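Local coordinates for protein N6 adenine specific DNA methylase (Encephalitozoon cuniculi, PDB 3Q87) that methylates the translation termination factor eRF1, serving as the S-adenosylmethionine-dependent catalytic subunit Mtq2 of a complex with its activator Trm112, at residues B[4-8]-B[9-13]; B[35-38]-B[39-42]; B[134-138]-B[139-143]. All blocks are in the same frame, centred on the assembly; numbering follows the deposited sequence.

Contact 1: residues B[4-8]-B[9-13]; sequences YEPGE and DTYTL. With SAM (S-adenosylmethionine), chain D.
The phenol of Tyr-4 and the carboxylate of Asp-9 approach from opposite directions across the turn that leads into helix 8-20. Tyr-4 OH donates to Asp-9 OD2 at 2.5 Å, meeting it on the syn side but tilted out of the carboxylate plane, with ring and carboxylate planes 64° apart. Asp-9 CG is wedged between its own backbone N and carbonyl carbon (chi1 56°), which turns the acid back toward the loop. The same OD2 also bonds to Tyr-88 OH and, weakly, to Asn-85 ND2, the last and first residues of the NPPY motif familiar from this methyltransferase family. Asn-85 in turn binds S-adenosylmethionine, so Asp-9 stands in the second shell of the cofactor.

Tyr-4 itself is first shell. One ring face lies against the sulfonium, with Tyr-4 CG 3.4 Å from SAM SD and the transferable methyl, SAM CE, over the ring centre. The electron-rich face probably favours the positive charge there.

Backbone bonds begin the helix. Gly-7 is the N-cap, and its O receives Tyr-11 N at 3.1 Å; within the same first turn, Thr-12 OG1 bonds to Asp-9 O at 3.2 Å, an acceptor it shares with Leu-13 N.

Apolar contact closes the outer side, where Pro-6 CB rests 3.9 Å from Tyr-11 CZ and 3.6 Å from Tyr-11 OH. Pro-6 CA lies 3.5 Å from Thr-10 CG2, although the placing of that methyl is doubtful.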
loop_
_atom_site.group_PDB
_atom_site.type_symbol
_atom_site.label_atom_id
_atom_site.label_comp_id
_atom_site.label_asym_id
_atom_site.label_seq_id
_atom_site.Cartn_x
_atom_site.Cartn_y
_atom_site.Cartn_z
ATOM N N TYR B 4 -7.020 -11.368 11.367
ATOM C CA TYR B 4 -6.886 -10.611 12.603
ATOM C C TYR B 4 -8.021 -9.601 12.729
ATOM O O TYR B 4 -8.242 -8.800 11.826
ATOM C CB TYR B 4 -5.540 -9.884 12.633
ATOM C CG TYR B 4 -5.170 -9.375 14.005
ATOM C CD1 TYR B 4 -4.511 -10.204 14.912
ATOM C CD2 TYR B 4 -5.476 -8.083 14.398
ATOM C CE1 TYR B 4 -4.168 -9.761 16.167
ATOM C CE2 TYR B 4 -5.134 -7.623 15.668
ATOM C CZ TYR B 4 -4.478 -8.473 16.549
ATOM O OH TYR B 4 -4.117 -8.043 17.815
ATOM N N GLU B 5 -8.730 -9.631 13.853
ATOM C CA GLU B 5 -9.889 -8.765 14.036
ATOM C C GLU B 5 -9.504 -7.549 14.877
ATOM O O GLU B 5 -8.570 -7.626 15.665
ATOM C CB GLU B 5 -11.007 -9.556 14.717
ATOM C CG GLU B 5 -11.504 -10.719 13.892
ATOM C CD GLU B 5 -12.331 -11.711 14.703
ATOM O OE1 GLU B 5 -12.746 -11.374 15.838
ATOM O OE2 GLU B 5 -12.562 -12.833 14.200
ATOM N N PRO B 6 -10.215 -6.420 14.702
ATOM C CA PRO B 6 -9.880 -5.201 15.451
ATOM C C PRO B 6 -9.890 -5.441 16.964
ATOM O O PRO B 6 -10.858 -6.000 17.463
ATOM C CB PRO B 6 -11.003 -4.238 15.065
ATOM C CG PRO B 6 -11.465 -4.730 13.714
ATOM C CD PRO B 6 -11.350 -6.214 13.781
ATOM N N GLY B 7 -8.821 -5.042 17.655
ATOM C CA GLY B 7 -8.684 -5.216 19.095
ATOM C C GLY B 7 -8.248 -3.912 19.737
ATOM O O GLY B 7 -8.174 -2.886 19.060
ATOM N N GLU B 8 -7.975 -3.940 21.040
ATOM C CA GLU B 8 -7.543 -2.738 21.754
ATOM C C GLU B 8 -6.234 -2.213 21.167
ATOM O O GLU B 8 -6.012 -1.006 21.119
ATOM C CB GLU B 8 -7.394 -3.007 23.257
ATOM C CG GLU B 8 -8.733 -3.131 23.987
ATOM C CD GLU B 8 -8.586 -3.429 25.480
ATOM O OE1 GLU B 8 -7.679 -2.866 26.131
ATOM O OE2 GLU B 8 -9.396 -4.219 26.006
ATOM N N ASP B 9 -5.378 -3.122 20.712
ATOM C CA ASP B 9 -4.150 -2.713 20.056
ATOM C C ASP B 9 -4.445 -1.862 18.821
ATOM O O ASP B 9 -3.902 -0.773 18.679
ATOM C CB ASP B 9 -3.235 -3.907 19.729
ATOM C CG ASP B 9 -3.908 -4.982 18.866
ATOM O OD1 ASP B 9 -5.148 -5.103 18.839
ATOM O OD2 ASP B 9 -3.160 -5.738 18.214
ATOM N N THR B 10 -5.323 -2.341 17.941
ATOM C CA THR B 10 -5.638 -1.564 16.746
ATOM C C THR B 10 -6.217 -0.198 17.136
ATOM O O THR B 10 -5.844 0.816 16.578
ATOM C CB THR B 10 -6.581 -2.297 15.745
ATOM O OG1 THR B 10 -7.850 -1.640 15.686
ATOM C CG2 THR B 10 -6.778 -3.746 16.104
ATOM N N TYR B 11 -7.109 -0.167 18.117
ATOM C CA TYR B 11 -7.716 1.108 18.494
ATOM C C TYR B 11 -6.748 2.128 19.115
ATOM O O TYR B 11 -6.965 3.329 19.008
ATOM C CB TYR B 11 -8.955 0.885 19.367
ATOM C CG TYR B 11 -10.053 0.201 18.593
ATOM C CD1 TYR B 11 -10.560 0.773 17.433
ATOM C CD2 TYR B 11 -10.565 -1.021 18.998
ATOM C CE1 TYR B 11 -11.567 0.157 16.706
ATOM C CE2 TYR B 11 -11.563 -1.651 18.270
ATOM C CZ TYR B 11 -12.061 -1.053 17.130
ATOM O OH TYR B 11 -13.060 -1.663 16.400
ATOM N N THR B 12 -5.679 1.668 19.750
ATOM C CA THR B 12 -4.680 2.619 20.227
ATOM C C THR B 12 -3.879 3.216 19.051
ATOM O O THR B 12 -3.531 4.393 19.066
ATOM C CB THR B 12 -3.719 2.019 21.291
ATOM O OG1 THR B 12 -2.614 1.387 20.646
ATOM C CG2 THR B 12 -4.432 1.007 22.161
ATOM N N LEU B 13 -3.595 2.409 18.031
ATOM C CA LEU B 13 -2.976 2.942 16.819
ATOM C C LEU B 13 -3.924 3.958 16.177
ATOM O O LEU B 13 -3.530 5.081 15.864
ATOM C CB LEU B 13 -2.585 1.812 15.843
ATOM C CG LEU B 13 -1.921 2.188 14.504
ATOM C CD1 LEU B 13 -0.782 3.169 14.699
ATOM C CD2 LEU B 13 -1.431 0.941 13.719
HETATM N N SAM D . -4.316 -3.651 10.697
HETATM C CA SAM D . -5.049 -4.676 11.452
HETATM C C SAM D . -5.424 -4.111 12.830
HETATM O O SAM D . -6.359 -4.569 13.488
HETATM O OXT SAM D . -4.799 -3.174 13.322
HETATM C CB SAM D . -4.332 -6.052 11.541
HETATM C CG SAM D . -3.042 -6.244 12.377
HETATM S SD SAM D . -2.414 -7.965 12.616
HETATM C CE SAM D . -1.636 -7.882 14.243
HETATM C "C5'" SAM D . -0.951 -8.035 11.552
HETATM C "C4'" SAM D . -1.396 -8.142 10.102
HETATM O "O4'" SAM D . -0.258 -8.249 9.263
HETATM C "C3'" SAM D . -2.266 -9.362 9.838
HETATM O "O3'" SAM D . -3.396 -8.948 9.102
HETATM C "C2'" SAM D . -1.402 -10.271 8.988
HETATM O "O2'" SAM D . -2.120 -11.024 8.038
HETATM C "C1'" SAM D . -0.501 -9.264 8.309
HETATM N N9 SAM D . 0.800 -9.801 7.939
HETATM C C8 SAM D . 1.537 -10.795 8.540
HETATM N N7 SAM D . 2.687 -10.930 7.842
HETATM C C5 SAM D . 2.679 -10.023 6.819
HETATM C C6 SAM D . 3.577 -9.709 5.815
HETATM N N6 SAM D . 4.729 -10.367 5.733
HETATM N N1 SAM D . 3.276 -8.711 4.904
HETATM C C2 SAM D . 2.084 -8.010 4.978
HETATM N N3 SAM D . 1.193 -8.326 5.985
HETATM C C4 SAM D . 1.490 -9.310 6.874
#

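Contact 2: residues B[35-38]-B[39-42]; sequences GVIT and EQLR
Glu-39 N donates to Gly-35 O at 2.8 Å, and Arg-42 N reaches Thr-38 O at the same 2.8 Å; between them Leu-41 N bonds to Ile-37 O. Gly-35, the N-cap, has a positive phi of 91° that suits a residue without a side chain. It ends the GTSTG run after strand 26-30, the glycine-rich loop by which Rossmann-like methyltransferases cradle their cofactor.

Val-36 O is satisfied differently. Gln-40 N stands 3.6 Å from Val-36 O, and a water donates instead to Val-36 O at 2.7 Å, giving its other hydrogen to Glu-39 OE2. The Glu-39 chain projects outward from the helix, leaning back toward its N-terminal end, CG anti to the backbone N (chi1 -161°) and extended beyond, and the water spans the gap to Val-36 O. On another side of the helix, Thr-38 OG1 is held by Asp-29, Ser-49 and Thr-32, tying the helix to the sheet beneath.

The packing is aliphatic. Ile-37 and Leu-41, one turn apart, lie side by side and point the same way, Ile-37 CG2 meeting Leu-41 CD1 at 3.7 Å.

Helix 36-41 is the connection of the beta-alpha-beta unit joining strands 26-30 and 46-51: Leu-41 rests on Val-27 and Val-47, whereas Ile-37 touches the bound S-adenosylmethionine and packs against Leu-13 and Met-14 of helix 8-20.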
loop_
_atom_site.group_PDB
_atom_site.type_symbol
_atom_site.label_atom_id
_atom_site.label_comp_id
_atom_site.label_asym_id
_atom_site.label_seq_id
_atom_site.Cartn_x
_atom_site.Cartn_y
_atom_site.Cartn_z
ATOM N N GLY B 35 -9.383 -3.987 7.172
ATOM C CA GLY B 35 -9.387 -2.583 6.780
ATOM C C GLY B 35 -9.986 -1.578 7.741
ATOM O O GLY B 35 -10.367 -0.483 7.329
ATOM N N VAL B 36 -10.061 -1.926 9.023
ATOM C CA VAL B 36 -10.563 -0.979 10.016
ATOM C C VAL B 36 -9.749 0.323 10.011
ATOM O O VAL B 36 -10.306 1.409 10.087
ATOM C CB VAL B 36 -10.652 -1.613 11.444
ATOM C CG1 VAL B 36 -9.253 -1.771 12.082
ATOM C CG2 VAL B 36 -11.586 -0.823 12.327
ATOM N N ILE B 37 -8.431 0.224 9.892
ATOM C CA ILE B 37 -7.616 1.437 9.854
ATOM C C ILE B 37 -7.720 2.177 8.502
ATOM O O ILE B 37 -7.787 3.418 8.455
ATOM C CB ILE B 37 -6.154 1.135 10.220
ATOM C CG1 ILE B 37 -6.079 0.570 11.640
ATOM C CG2 ILE B 37 -5.315 2.395 10.122
ATOM C CD1 ILE B 37 -4.651 0.195 12.073
ATOM N N THR B 38 -7.770 1.411 7.414
ATOM C CA THR B 38 -8.018 1.967 6.084
ATOM C C THR B 38 -9.296 2.813 6.064
ATOM O O THR B 38 -9.325 3.911 5.507
ATOM C CB THR B 38 -8.132 0.852 5.000
ATOM O OG1 THR B 38 -6.842 0.290 4.749
ATOM C CG2 THR B 38 -8.697 1.420 3.680
ATOM N N GLU B 39 -10.346 2.290 6.679
ATOM C CA GLU B 39 -11.623 2.995 6.762
ATOM C C GLU B 39 -11.480 4.406 7.354
ATOM O O GLU B 39 -12.098 5.362 6.877
ATOM C CB GLU B 39 -12.619 2.180 7.588
ATOM C CG GLU B 39 -14.084 2.571 7.358
ATOM C CD GLU B 39 -15.050 1.642 8.086
ATOM O OE1 GLU B 39 -16.017 1.174 7.454
ATOM O OE2 GLU B 39 -14.838 1.375 9.289
ATOM N N GLN B 40 -10.667 4.532 8.395
ATOM C CA GLN B 40 -10.442 5.830 9.023
ATOM C C GLN B 40 -9.518 6.715 8.169
ATOM O O GLN B 40 -9.768 7.915 7.991
ATOM C CB GLN B 40 -9.871 5.632 10.428
ATOM C CG GLN B 40 -9.152 6.844 10.977
ATOM C CD GLN B 40 -8.186 6.490 12.094
ATOM O OE1 GLN B 40 -8.112 7.180 13.108
ATOM N NE2 GLN B 40 -7.446 5.401 11.913
ATOM N N LEU B 41 -8.461 6.107 7.637
ATOM C CA LEU B 41 -7.466 6.800 6.819
ATOM C C LEU B 41 -8.011 7.353 5.506
ATOM O O LEU B 41 -7.574 8.394 5.041
ATOM C CB LEU B 41 -6.304 5.859 6.492
ATOM C CG LEU B 41 -5.381 5.501 7.653
ATOM C CD1 LEU B 41 -4.349 4.483 7.229
ATOM C CD2 LEU B 41 -4.711 6.752 8.175
ATOM N N ARG B 42 -8.947 6.645 4.889
ATOM C CA ARG B 42 -9.374 7.043 3.554
ATOM C C ARG B 42 -10.237 8.290 3.555
ATOM O O ARG B 42 -10.501 8.870 2.506
ATOM C CB ARG B 42 -10.073 5.902 2.822
ATOM C CG ARG B 42 -11.417 5.493 3.378
ATOM C CD ARG B 42 -11.923 4.285 2.588
ATOM N NE ARG B 42 -13.205 3.793 3.078
ATOM C CZ ARG B 42 -14.378 4.307 2.728
ATOM N NH1 ARG B 42 -14.429 5.332 1.886
ATOM N NH2 ARG B 42 -15.500 3.799 3.224
HETATM O O HOH W 1 -12.781 2.228 10.853
#

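Contact 3: residues B[134-138]-B[139-143]; sequences ARLEE and RGYGT
Leu-136 O is gripped by two backbone donors that arrive from opposite faces of its carbonyl plane: Arg-139 N at 3.0 Å, well above the plane, and Tyr-141 N, also at 3.0 Å and less tilted. Gly-140 N completes the pattern by donating to Glu-137 O at 2.9 Å.

The two nested bonds, from Tyr-141 N and Gly-140 N, together with the positive phi of Gly-140 (96°), form a Schellman motif that ends helix 129-138 and reverses the chain into strand 142-150, outermost in this chain's sheet.

Glu-137 is drawn over this turn. A rotation about its CB-CG bond (chi2 -62°) folds the carboxylate back to Thr-143, where OG1 donates to Glu-137 OE2 at 2.7 Å nearly along the C-O axis; Thr-143 N adds a weak bond to the same oxygen. Glu-137 OE1, by contrast, sits 2.7 Å from Tyr-141 O, two acceptors facing each other, a placement that may be imprecise or may raise the acid's pKa.

On the inner side Leu-136 CB meets Thr-143 CG2 at 3.7 Å, the two side chains crossing obliquely. The Tyr-141 ring turns its edge to Leu-136 O, and Tyr-141 CD2 lies 4.2 Å from Leu-136 CD2. The far ends of Tyr-141 and Arg-139 reach the segment after helix 105-113: Tyr-141 OH bonds to Val-116 O and Arg-139 NH2 to Val-114 O.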
loop_
_atom_site.group_PDB
_atom_site.type_symbol
_atom_site.label_atom_id
_atom_site.label_comp_id
_atom_site.label_asym_id
_atom_site.label_seq_id
_atom_site.Cartn_x
_atom_site.Cartn_y
_atom_site.Cartn_z
ATOM N N ALA B 134 16.110 1.985 18.216
ATOM C CA ALA B 134 17.505 2.014 17.810
ATOM C C ALA B 134 17.677 1.607 16.348
ATOM O O ALA B 134 18.385 2.273 15.577
ATOM C CB ALA B 134 18.338 1.110 18.727
ATOM N N ARG B 135 17.027 0.514 15.958
ATOM C CA ARG B 135 17.166 0.026 14.587
ATOM C C ARG B 135 16.648 1.049 13.595
ATOM O O ARG B 135 17.196 1.201 12.501
ATOM C CB ARG B 135 16.438 -1.301 14.400
ATOM C CG ARG B 135 17.249 -2.511 14.819
ATOM C CD ARG B 135 16.485 -3.776 14.506
ATOM N NE ARG B 135 17.134 -4.961 15.050
ATOM C CZ ARG B 135 17.570 -5.979 14.320
ATOM N NH1 ARG B 135 17.428 -5.967 13.007
ATOM N NH2 ARG B 135 18.146 -7.009 14.914
ATOM N N LEU B 136 15.580 1.735 13.990
ATOM C CA LEU B 136 14.966 2.769 13.176
ATOM C C LEU B 136 15.913 3.942 13.024
ATOM O O LEU B 136 16.018 4.521 11.951
ATOM C CB LEU B 136 13.644 3.229 13.803
ATOM C CG LEU B 136 12.439 2.318 13.566
ATOM C CD1 LEU B 136 11.253 2.759 14.406
ATOM C CD2 LEU B 136 12.067 2.278 12.074
ATOM N N GLU B 137 16.601 4.291 14.107
ATOM C CA GLU B 137 17.566 5.378 14.066
ATOM C C GLU B 137 18.669 5.040 13.080
ATOM O O GLU B 137 19.088 5.883 12.290
ATOM C CB GLU B 137 18.177 5.609 15.452
ATOM C CG GLU B 137 17.171 6.042 16.493
ATOM C CD GLU B 137 16.514 7.363 16.146
ATOM O OE1 GLU B 137 17.098 8.129 15.349
ATOM O OE2 GLU B 137 15.417 7.642 16.673
ATOM N N GLU B 138 19.136 3.797 13.139
ATOM C CA GLU B 138 20.159 3.316 12.224
ATOM C C GLU B 138 19.722 3.408 10.764
ATOM O O GLU B 138 20.552 3.450 9.862
ATOM C CB GLU B 138 20.527 1.875 12.556
ATOM C CG GLU B 138 21.185 1.694 13.905
ATOM C CD GLU B 138 21.321 0.227 14.284
ATOM O OE1 GLU B 138 21.289 -0.632 13.371
ATOM O OE2 GLU B 138 21.460 -0.070 15.495
ATOM N N ARG B 139 18.416 3.432 10.533
ATOM C CA ARG B 139 17.893 3.468 9.179
ATOM C C ARG B 139 17.594 4.892 8.734
ATOM O O ARG B 139 17.077 5.122 7.643
ATOM C CB ARG B 139 16.650 2.581 9.072
ATOM C CG ARG B 139 16.966 1.094 9.144
ATOM C CD ARG B 139 17.400 0.584 7.788
ATOM N NE ARG B 139 16.339 0.781 6.804
ATOM C CZ ARG B 139 16.515 0.723 5.487
ATOM N NH1 ARG B 139 17.720 0.484 4.982
ATOM N NH2 ARG B 139 15.484 0.915 4.674
ATOM N N GLY B 140 17.922 5.853 9.589
ATOM C CA GLY B 140 17.743 7.251 9.251
ATOM C C GLY B 140 16.461 7.876 9.760
ATOM O O GLY B 140 16.108 8.978 9.346
ATOM N N TYR B 141 15.752 7.195 10.657
ATOM C CA TYR B 141 14.506 7.768 11.163
ATOM C C TYR B 141 14.697 8.430 12.508
ATOM O O TYR B 141 15.161 7.797 13.457
ATOM C CB TYR B 141 13.388 6.719 11.267
ATOM C CG TYR B 141 12.893 6.241 9.926
ATOM C CD1 TYR B 141 11.880 6.910 9.266
ATOM C CD2 TYR B 141 13.462 5.127 9.310
ATOM C CE1 TYR B 141 11.440 6.492 8.027
ATOM C CE2 TYR B 141 13.032 4.697 8.070
ATOM C CZ TYR B 141 12.017 5.385 7.429
ATOM O OH TYR B 141 11.577 4.970 6.189
ATOM N N GLY B 142 14.331 9.700 12.596
ATOM C CA GLY B 142 14.144 10.302 13.901
ATOM C C GLY B 142 12.876 9.678 14.451
ATOM O O GLY B 142 11.873 9.608 13.746
ATOM N N THR B 143 12.913 9.204 15.690
ATOM C CA THR B 143 11.775 8.492 16.260
ATOM C C THR B 143 11.236 9.156 17.510
ATOM O O THR B 143 11.935 9.911 18.174
ATOM C CB THR B 143 12.165 7.049 16.658
ATOM O OG1 THR B 143 12.994 7.073 17.833
ATOM C CG2 THR B 143 12.906 6.373 15.529
#

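In the fold
Contacts 1 and 2 belong to the cofactor end of the fold and touch each other, Val-36 meeting both Pro-6 and Thr-10. Both open a helix at a glycine N-cap, but contact 1 spends its side-chain chemistry on a tyrosine-aspartate bond beside the sulfonium, whereas contact 2 is the more buried, mixing aliphatic packing with a water bridge at its outer face. Contact 3 lies on the opposite side of the chain's centre, about 25 Å from contact 1 between centres. It closes a helix instead of starting one, is more exposed, and couples its carboxylate to a strand hydroxyl far from S-adenosylmethionine.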